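Local coordinates for exopolysaccharide biosynthesis protein (Pantoea stewartii subsp. stewartii DC283, PDB 6TGF) that probably hydrolyses and so remodels the bacterium's exopolysaccharide biofilm, using a trimeric, bacteriophage tailspike-like parallel beta-helix, at residues F239-I244 with K256-W261; C283-G286 with F292-I295; G216-G221 with H225-V230. All coordinates share one frame; numbering follows the deposited sequence.

Contact 1. Residues F239-I244 with K256-W261; sequences FDFGAI and KAMYQW. With EDO (1,2-ethanediol), chain C.
Phe-241 is the bump of this contact, and the hollow that receives it lies on helix 252-265, formed by Ala-257, Met-258 and Trp-261. Met-258 makes the floor: its CA sits over one face of the phenyl ring, 3.5 Å from the ring centroid and 15° off the normal, a CH-pi contact. From the same residue CG reaches the ring at 3.6 Å from Phe-241 CE1. With CG anti to the backbone N (chi1 -171°) the thioether runs on extended, bringing SD to 4.8 Å from the ring centroid in an oblique Met-aromatic contact. Two further residues, one helical turn apart, form the walls. Ala-257 CB stands 3.7 Å from Phe-241 CD2, and Trp-261 CB lies 3.8 Å from Phe-241 CE2. The five-membered ring of Trp-261 is inclined at 55° to the phenyl plane. Gly-216 CA, in the loop leading into strand 218-221, also packs on the ring near CD2. On the loop side, the carbonyl of Phe-241 takes a weak hydrogen bond from a 1,2-ethanediol, probably a crystallisation additive. No hydrogen bond crosses between the two segments and all four touching residues are buried, consistent with cohesion mainly from dispersion, with CH-pi and sulfur-aromatic contributions.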
loop_
_atom_site.group_PDB
_atom_site.type_symbol
_atom_site.label_atom_id
_atom_site.label_comp_id
_atom_site.label_asym_id
_atom_site.label_seq_id
_atom_site.Cartn_x
_atom_site.Cartn_y
_atom_site.Cartn_z
ATOM N N PHE B 239 -25.323 -4.711 -20.890
ATOM C CA PHE B 239 -25.940 -5.638 -21.877
ATOM C C PHE B 239 -27.427 -5.820 -21.541
ATOM O O PHE B 239 -28.248 -5.861 -22.477
ATOM C CB PHE B 239 -25.237 -7.000 -21.907
ATOM C CG PHE B 239 -23.915 -7.064 -22.637
ATOM C CD1 PHE B 239 -23.519 -6.073 -23.525
ATOM C CD2 PHE B 239 -23.076 -8.156 -22.464
ATOM C CE1 PHE B 239 -22.306 -6.159 -24.194
ATOM C CE2 PHE B 239 -21.866 -8.241 -23.135
ATOM C CZ PHE B 239 -21.483 -7.243 -24.001
ATOM N N ASP B 240 -27.755 -5.906 -20.247
ATOM C CA ASP B 240 -29.140 -6.093 -19.736
ATOM C C ASP B 240 -29.970 -4.827 -19.980
ATOM O O ASP B 240 -31.210 -4.946 -20.001
ATOM C CB ASP B 240 -29.142 -6.463 -18.250
ATOM C CG ASP B 240 -28.461 -7.787 -17.958
ATOM O OD1 ASP B 240 -28.826 -8.790 -18.604
ATOM O OD2 ASP B 240 -27.559 -7.802 -17.099
ATOM N N PHE B 241 -29.316 -3.670 -20.147
ATOM C CA PHE B 241 -29.960 -2.352 -20.396
ATOM C C PHE B 241 -29.833 -1.961 -21.877
ATOM O O PHE B 241 -30.194 -0.819 -22.220
ATOM C CB PHE B 241 -29.387 -1.302 -19.439
ATOM C CG PHE B 241 -29.882 -1.443 -18.022
ATOM C CD1 PHE B 241 -29.301 -2.355 -17.154
ATOM C CD2 PHE B 241 -30.948 -0.681 -17.563
ATOM C CE1 PHE B 241 -29.767 -2.495 -15.855
ATOM C CE2 PHE B 241 -31.414 -0.823 -16.264
ATOM C CZ PHE B 241 -30.822 -1.727 -15.412
ATOM N N GLY B 242 -29.350 -2.880 -22.723
ATOM C CA GLY B 242 -29.423 -2.788 -24.196
ATOM C C GLY B 242 -28.141 -2.278 -24.839
ATOM O O GLY B 242 -28.197 -1.910 -26.030
ATOM N N ALA B 243 -27.024 -2.256 -24.105
ATOM C CA ALA B 243 -25.696 -1.857 -24.630
ATOM C C ALA B 243 -25.178 -2.950 -25.572
ATOM O O ALA B 243 -25.503 -4.132 -25.341
ATOM C CB ALA B 243 -24.732 -1.604 -23.499
ATOM N N ILE B 244 -24.420 -2.560 -26.600
ATOM C CA ILE B 244 -23.782 -3.482 -27.588
ATOM C C ILE B 244 -22.276 -3.200 -27.600
ATOM O O ILE B 244 -21.897 -2.033 -27.821
ATOM C CB ILE B 244 -24.419 -3.324 -28.985
ATOM C CG1 ILE B 244 -25.934 -3.547 -28.947
ATOM C CG2 ILE B 244 -23.744 -4.242 -29.998
ATOM C CD1 ILE B 244 -26.664 -3.047 -30.172
ATOM N N LYS B 256 -27.447 5.578 -18.988
ATOM C CA LYS B 256 -28.457 6.465 -18.347
ATOM C C LYS B 256 -29.560 5.615 -17.701
ATOM O O LYS B 256 -29.975 5.950 -16.575
ATOM C CB LYS B 256 -29.044 7.442 -19.369
ATOM C CG LYS B 256 -28.084 8.521 -19.852
ATOM C CD LYS B 256 -28.776 9.675 -20.540
ATOM C CE LYS B 256 -27.833 10.566 -21.323
ATOM N NZ LYS B 256 -28.005 10.401 -22.786
ATOM N N ALA B 257 -30.014 4.561 -18.389
ATOM C CA ALA B 257 -31.084 3.642 -17.934
ATOM C C ALA B 257 -30.627 2.886 -16.681
ATOM O O ALA B 257 -31.373 2.895 -15.677
ATOM C CB ALA B 257 -31.460 2.690 -19.042
ATOM N N MET B 258 -29.448 2.254 -16.743
ATOM C CA MET B 258 -28.874 1.444 -15.634
ATOM C C MET B 258 -28.591 2.355 -14.436
ATOM O O MET B 258 -28.799 1.900 -13.293
ATOM C CB MET B 258 -27.580 0.736 -16.051
ATOM C CG MET B 258 -27.090 -0.258 -15.014
ATOM S SD MET B 258 -25.709 -1.271 -15.588
ATOM C CE MET B 258 -25.677 -2.529 -14.313
ATOM N N TYR B 259 -28.135 3.587 -14.687
ATOM C CA TYR B 259 -27.856 4.593 -13.632
ATOM C C TYR B 259 -29.154 4.927 -12.890
ATOM O O TYR B 259 -29.198 4.767 -11.658
ATOM C CB TYR B 259 -27.250 5.880 -14.196
ATOM C CG TYR B 259 -26.899 6.875 -13.119
ATOM C CD1 TYR B 259 -25.987 6.537 -12.135
ATOM C CD2 TYR B 259 -27.498 8.123 -13.046
ATOM C CE1 TYR B 259 -25.658 7.417 -11.119
ATOM C CE2 TYR B 259 -27.176 9.020 -12.038
ATOM C CZ TYR B 259 -26.251 8.664 -11.071
ATOM O OH TYR B 259 -25.904 9.518 -10.066
ATOM N N GLN B 260 -30.170 5.375 -13.630
ATOM C CA GLN B 260 -31.467 5.834 -13.064
ATOM C C GLN B 260 -32.133 4.670 -12.320
ATOM O O GLN B 260 -32.744 4.929 -11.267
ATOM C CB GLN B 260 -32.381 6.393 -14.157
ATOM C CG GLN B 260 -33.392 7.401 -13.626
ATOM C CD GLN B 260 -34.681 7.405 -14.413
ATOM O OE1 GLN B 260 -35.313 6.368 -14.610
ATOM N NE2 GLN B 260 -35.090 8.582 -14.859
ATOM N N TRP B 261 -32.009 3.443 -12.841
ATOM C CA TRP B 261 -32.491 2.199 -12.178
ATOM C C TRP B 261 -31.824 2.056 -10.805
ATOM O O TRP B 261 -32.556 1.907 -9.809
ATOM C CB TRP B 261 -32.236 0.958 -13.046
ATOM C CG TRP B 261 -32.423 -0.327 -12.298
ATOM C CD1 TRP B 261 -33.603 -0.954 -12.024
ATOM C CD2 TRP B 261 -31.393 -1.133 -11.694
ATOM N NE1 TRP B 261 -33.380 -2.096 -11.303
ATOM C CE2 TRP B 261 -32.036 -2.233 -11.086
ATOM C CE3 TRP B 261 -30.000 -1.036 -11.611
ATOM C CZ2 TRP B 261 -31.327 -3.225 -10.409
ATOM C CZ3 TRP B 261 -29.301 -2.018 -10.942
ATOM C CH2 TRP B 261 -29.958 -3.097 -10.350
HETATM C C1 EDO C . -30.240 0.826 -25.258
HETATM O O1 EDO C . -31.091 1.576 -24.413
HETATM C C2 EDO C . -30.973 0.117 -26.341
HETATM O O2 EDO C . -30.897 0.736 -27.614
#

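Contact 2. Residues C283-G286 with F292-I295; sequences CDFG and FFRI
Phe-285 and Phe-293 touch obliquely through CD2 and CE2 of the first and CE2 of the second: Phe-293 CE2 lies 3.5 Å from Phe-285 CD2 and equally 3.5 Å from Phe-285 CE2. The ring centroids are 5.4 Å apart, with planes at 43°. The backbones remain well separated, with the CA atoms of Phe-285 and Phe-293 9.4 Å apart, so the side chains alone span the gap. With CG anti to the backbone N (chi1 -175°), the Phe-293 ring is directed to Phe-285. Tyr-259 of helix 252-265 supplies the next shell, its ring meeting both phenyls at about 50°, while Ile-255 of the same helix also touches Phe-285. Strands 283-284 and 290-296 belong to different sheets of the parallel beta-helix, near its N-terminal end; Phe-285, just after Asp-284, meets Phe-293 in the interior between those sheets. Each is positioned by the following coil: the backbone of Phe-285 bonds to Glu-321, and that of Phe-293 to Trp-326 and Glu-328, with Val-322 and Ala-324 packing on the Phe-293 side chain. Further out, Arg-294 hydrogen-bonds through NH1 to Ile-269 O and through NH2 to Gln-272 OE1 and to Asn-301 OD1 of the second subunit.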
loop_
_atom_site.group_PDB
_atom_site.type_symbol
_atom_site.label_atom_id
_atom_site.label_comp_id
_atom_site.label_asym_id
_atom_site.label_seq_id
_atom_site.Cartn_x
_atom_site.Cartn_y
_atom_site.Cartn_z
ATOM N N CYS B 283 -22.747 11.859 -21.239
ATOM C CA CYS B 283 -23.815 11.538 -20.255
ATOM C C CYS B 283 -23.819 12.599 -19.149
ATOM O O CYS B 283 -22.808 12.696 -18.425
ATOM C CB CYS B 283 -23.613 10.153 -19.651
ATOM S SG CYS B 283 -23.904 8.804 -20.826
ATOM N N ASP B 284 -24.913 13.359 -19.033
ATOM C CA ASP B 284 -25.083 14.449 -18.035
ATOM C C ASP B 284 -26.011 13.965 -16.912
ATOM O O ASP B 284 -27.233 13.907 -17.138
ATOM C CB ASP B 284 -25.598 15.729 -18.700
ATOM C CG ASP B 284 -25.392 16.989 -17.873
ATOM O OD1 ASP B 284 -25.574 16.924 -16.639
ATOM O OD2 ASP B 284 -25.046 18.029 -18.472
ATOM N N PHE B 285 -25.435 13.625 -15.754
ATOM C CA PHE B 285 -26.148 13.340 -14.480
ATOM C C PHE B 285 -25.964 14.534 -13.534
ATOM O O PHE B 285 -25.819 14.328 -12.309
ATOM C CB PHE B 285 -25.620 12.051 -13.840
ATOM C CG PHE B 285 -25.374 10.911 -14.794
ATOM C CD1 PHE B 285 -26.429 10.184 -15.323
ATOM C CD2 PHE B 285 -24.083 10.554 -15.154
ATOM C CE1 PHE B 285 -26.198 9.129 -16.193
ATOM C CE2 PHE B 285 -23.853 9.499 -16.026
ATOM C CZ PHE B 285 -24.912 8.788 -16.541
ATOM N N GLY B 286 -25.983 15.750 -14.090
ATOM C CA GLY B 286 -25.512 16.980 -13.424
ATOM C C GLY B 286 -26.606 17.690 -12.646
ATOM O O GLY B 286 -27.766 17.226 -12.683
ATOM N N PHE B 292 -24.168 8.676 -4.309
ATOM C CA PHE B 292 -23.279 7.680 -4.964
ATOM C C PHE B 292 -23.275 7.856 -6.486
ATOM O O PHE B 292 -24.343 8.103 -7.085
ATOM C CB PHE B 292 -23.732 6.259 -4.619
ATOM C CG PHE B 292 -22.869 5.543 -3.612
ATOM C CD1 PHE B 292 -22.690 6.050 -2.333
ATOM C CD2 PHE B 292 -22.247 4.349 -3.942
ATOM C CE1 PHE B 292 -21.900 5.382 -1.409
ATOM C CE2 PHE B 292 -21.458 3.682 -3.017
ATOM C CZ PHE B 292 -21.286 4.200 -1.754
ATOM N N PHE B 293 -22.087 7.719 -7.083
ATOM C CA PHE B 293 -21.877 7.391 -8.518
ATOM C C PHE B 293 -20.716 6.400 -8.630
ATOM O O PHE B 293 -19.555 6.809 -8.448
ATOM C CB PHE B 293 -21.598 8.638 -9.362
ATOM C CG PHE B 293 -21.507 8.353 -10.841
ATOM C CD1 PHE B 293 -20.316 7.939 -11.420
ATOM C CD2 PHE B 293 -22.622 8.475 -11.653
ATOM C CE1 PHE B 293 -20.244 7.667 -12.778
ATOM C CE2 PHE B 293 -22.550 8.203 -13.010
ATOM C CZ PHE B 293 -21.360 7.802 -13.571
ATOM N N ARG B 294 -21.028 5.132 -8.905
ATOM C CA ARG B 294 -20.030 4.078 -9.218
ATOM C C ARG B 294 -20.099 3.778 -10.719
ATOM O O ARG B 294 -21.211 3.773 -11.275
ATOM C CB ARG B 294 -20.278 2.822 -8.378
ATOM C CG ARG B 294 -19.385 1.644 -8.739
ATOM C CD ARG B 294 -19.795 0.378 -8.019
ATOM N NE ARG B 294 -19.014 -0.782 -8.436
ATOM C CZ ARG B 294 -19.197 -1.473 -9.560
ATOM N NH1 ARG B 294 -20.141 -1.131 -10.422
ATOM N NH2 ARG B 294 -18.422 -2.512 -9.825
ATOM N N ILE B 295 -18.941 3.559 -11.343
ATOM C CA ILE B 295 -18.825 3.117 -12.762
ATOM C C ILE B 295 -17.568 2.247 -12.879
ATOM O O ILE B 295 -16.502 2.684 -12.404
ATOM C CB ILE B 295 -18.839 4.330 -13.718
ATOM C CG1 ILE B 295 -19.026 3.905 -15.176
ATOM C CG2 ILE B 295 -17.607 5.205 -13.543
ATOM C CD1 ILE B 295 -19.649 4.976 -16.039
#

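Contact 3. Residues G216-G221 with H225-V230; sequences GVIFSG and HWRRVV
The carbonyl oxygen of Val-217 receives the backbone N-H of Arg-228, with N and O 2.8 Å apart and an angle of 166° at the hydrogen. The same oxygen has a CA-H...O contact from Arg-227, whose CA lies 3.4 Å away. Further along, Phe-219 and Trp-226 form a hydrogen-bonded antiparallel pair: Phe-219 N gives to Trp-226 O at 3.1 Å, and Trp-226 N gives to Phe-219 O at 2.8 Å. The flanking pairs, Ile-218 with Arg-227 and Ser-220 with His-225, are non-hydrogen-bonded, and their side chains share one face. There Ile-218 CD1 lies against Arg-227 from CB to the guanidinium, closest to NH1, and 3.8 Å from His-225 CD2. Ser-220 and His-225 meet through their CB atoms, 3.5 Å apart. Phe-219 and Trp-226 point to the other face, where both pack on Leu-176 and the indole NE1 hydrogen-bonds to Thr-179 O. Arg-228, its chain bent at chi3 (-130°), brings NH1 to the edge of the Phe-219 ring, 3.8 Å from CE2; NH1 also lies against Gly-216 O, doubtfully close for a sound bond. Its NH2 makes a salt bridge with Asp-240 OD1 and a hydrogen bond to Gly-200 O, which would help fix the guanidinium's rotation. The axes of 218-221 and 225-228 approach to 4.4 Å with N-to-C directions 172° apart, hence antiparallel. Consecutive and joined by a short turn, strands 218-221 and 224-228 form a beta hairpin; 224-228 also pairs with 202-207, leaving 218-221 outermost in a five-stranded mixed sheet within this chain.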
loop_
_atom_site.group_PDB
_atom_site.type_symbol
_atom_site.label_atom_id
_atom_site.label_comp_id
_atom_site.label_asym_id
_atom_site.label_seq_id
_atom_site.Cartn_x
_atom_site.Cartn_y
_atom_site.Cartn_z
ATOM N N GLY B 216 -34.208 -2.341 -18.601
ATOM C CA GLY B 216 -33.207 -3.316 -18.120
ATOM C C GLY B 216 -33.820 -4.446 -17.310
ATOM O O GLY B 216 -33.588 -5.616 -17.662
ATOM N N VAL B 217 -34.550 -4.109 -16.245
ATOM C CA VAL B 217 -35.163 -5.084 -15.294
ATOM C C VAL B 217 -36.674 -5.177 -15.562
ATOM O O VAL B 217 -37.209 -6.301 -15.487
ATOM C CB VAL B 217 -34.848 -4.694 -13.837
ATOM C CG1 VAL B 217 -35.457 -5.667 -12.839
ATOM C CG2 VAL B 217 -33.347 -4.573 -13.608
ATOM N N ILE B 218 -37.326 -4.049 -15.865
ATOM C CA ILE B 218 -38.785 -3.955 -16.183
ATOM C C ILE B 218 -38.946 -3.533 -17.650
ATOM O O ILE B 218 -38.474 -2.434 -18.001
ATOM C CB ILE B 218 -39.497 -2.965 -15.235
ATOM C CG1 ILE B 218 -39.338 -3.354 -13.762
ATOM C CG2 ILE B 218 -40.960 -2.800 -15.622
ATOM C CD1 ILE B 218 -40.082 -4.606 -13.358
ATOM N N PHE B 219 -39.592 -4.380 -18.461
ATOM C CA PHE B 219 -40.033 -4.081 -19.850
ATOM C C PHE B 219 -41.562 -4.155 -19.899
ATOM O O PHE B 219 -42.111 -5.262 -19.723
ATOM C CB PHE B 219 -39.396 -5.053 -20.845
ATOM C CG PHE B 219 -37.889 -5.074 -20.811
ATOM C CD1 PHE B 219 -37.148 -4.188 -21.576
ATOM C CD2 PHE B 219 -37.214 -5.975 -20.002
ATOM C CE1 PHE B 219 -35.763 -4.207 -21.536
ATOM C CE2 PHE B 219 -35.829 -5.993 -19.963
ATOM C CZ PHE B 219 -35.106 -5.110 -20.731
ATOM N N SER B 220 -42.221 -3.013 -20.116
ATOM C CA SER B 220 -43.694 -2.848 -20.007
ATOM C C SER B 220 -44.322 -2.592 -21.382
ATOM O O SER B 220 -43.650 -1.992 -22.248
ATOM C CB SER B 220 -44.046 -1.756 -19.033
ATOM O OG SER B 220 -43.373 -0.551 -19.357
ATOM N N GLY B 221 -45.565 -3.049 -21.554
ATOM C CA GLY B 221 -46.424 -2.772 -22.720
ATOM C C GLY B 221 -47.709 -2.092 -22.288
ATOM O O GLY B 221 -47.695 -1.430 -21.233
ATOM N N HIS B 225 -46.379 -5.779 -17.938
ATOM C CA HIS B 225 -44.897 -5.680 -17.944
ATOM C C HIS B 225 -44.286 -7.053 -17.652
ATOM O O HIS B 225 -45.028 -7.959 -17.218
ATOM C CB HIS B 225 -44.419 -4.606 -16.954
ATOM C CG HIS B 225 -44.418 -5.039 -15.526
ATOM N ND1 HIS B 225 -45.510 -4.861 -14.699
ATOM C CD2 HIS B 225 -43.465 -5.627 -14.772
ATOM C CE1 HIS B 225 -45.228 -5.325 -13.499
ATOM N NE2 HIS B 225 -43.981 -5.803 -13.518
ATOM N N TRP B 226 -42.983 -7.184 -17.908
ATOM C CA TRP B 226 -42.152 -8.368 -17.577
ATOM C C TRP B 226 -41.021 -7.926 -16.645
ATOM O O TRP B 226 -40.331 -6.948 -16.985
ATOM C CB TRP B 226 -41.607 -9.020 -18.852
ATOM C CG TRP B 226 -42.668 -9.507 -19.789
ATOM C CD1 TRP B 226 -43.259 -8.797 -20.792
ATOM C CD2 TRP B 226 -43.264 -10.816 -19.818
ATOM N NE1 TRP B 226 -44.180 -9.572 -21.442
ATOM C CE2 TRP B 226 -44.206 -10.815 -20.869
ATOM C CE3 TRP B 226 -43.097 -11.984 -19.064
ATOM C CZ2 TRP B 226 -44.975 -11.936 -21.180
ATOM C CZ3 TRP B 226 -43.857 -13.091 -19.374
ATOM C CH2 TRP B 226 -44.783 -13.065 -20.418
ATOM N N ARG B 227 -40.856 -8.616 -15.514
ATOM C CA ARG B 227 -39.791 -8.345 -14.512
ATOM C C ARG B 227 -38.700 -9.409 -14.665
ATOM O O ARG B 227 -39.033 -10.609 -14.615
ATOM C CB ARG B 227 -40.388 -8.312 -13.100
ATOM C CG ARG B 227 -39.366 -8.202 -11.975
ATOM C CD ARG B 227 -39.936 -7.631 -10.683
ATOM N NE ARG B 227 -41.398 -7.621 -10.659
ATOM C CZ ARG B 227 -42.175 -6.535 -10.562
ATOM N NH1 ARG B 227 -41.649 -5.325 -10.445
ATOM N NH2 ARG B 227 -43.491 -6.671 -10.566
ATOM N N ARG B 228 -37.453 -8.974 -14.872
ATOM C CA ARG B 228 -36.263 -9.856 -14.993
ATOM C C ARG B 228 -36.079 -10.620 -13.677
ATOM O O ARG B 228 -36.189 -9.986 -12.607
ATOM C CB ARG B 228 -35.014 -9.030 -15.317
ATOM C CG ARG B 228 -33.780 -9.868 -15.619
ATOM C CD ARG B 228 -32.563 -9.023 -15.941
ATOM N NE ARG B 228 -31.944 -9.481 -17.178
ATOM C CZ ARG B 228 -32.068 -8.893 -18.365
ATOM N NH1 ARG B 228 -32.774 -7.784 -18.510
ATOM N NH2 ARG B 228 -31.466 -9.417 -19.417
ATOM N N VAL B 229 -35.825 -11.929 -13.759
ATOM C CA VAL B 229 -35.453 -12.783 -12.592
ATOM C C VAL B 229 -33.959 -12.572 -12.331
ATOM O O VAL B 229 -33.141 -13.066 -13.134
ATOM C CB VAL B 229 -35.793 -14.268 -12.824
ATOM C CG1 VAL B 229 -35.407 -15.128 -11.628
ATOM C CG2 VAL B 229 -37.263 -14.466 -13.163
ATOM N N VAL B 230 -33.629 -11.842 -11.261
ATOM C CA VAL B 230 -32.238 -11.457 -10.881
ATOM C C VAL B 230 -31.926 -12.075 -9.513
ATOM O O VAL B 230 -32.462 -11.578 -8.503
ATOM C CB VAL B 230 -32.062 -9.925 -10.865
ATOM C CG1 VAL B 230 -30.606 -9.527 -10.685
ATOM C CG2 VAL B 230 -32.634 -9.272 -12.114
#

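All three contacts are largely buried, but they hold the chain together differently. Contact 3, with Arg-227 exposed, is held by regular backbone hydrogen bonds between neighbouring strands as well as side-chain packing; contacts 1 and 2 have no hydrogen bond across their segments and depend on aromatic side chains. Helix 252-265 forms half of contact 1 and lies against contact 2. Contact 1 also borders contact 3, through a salt bridge and apolar packing. Contacts 2 and 3 do not touch, their nearest atoms being about 13 Å apart. Because contact 1 touches both the others, the loop 239-244 and the helix are placed between hairpin and beta-helix.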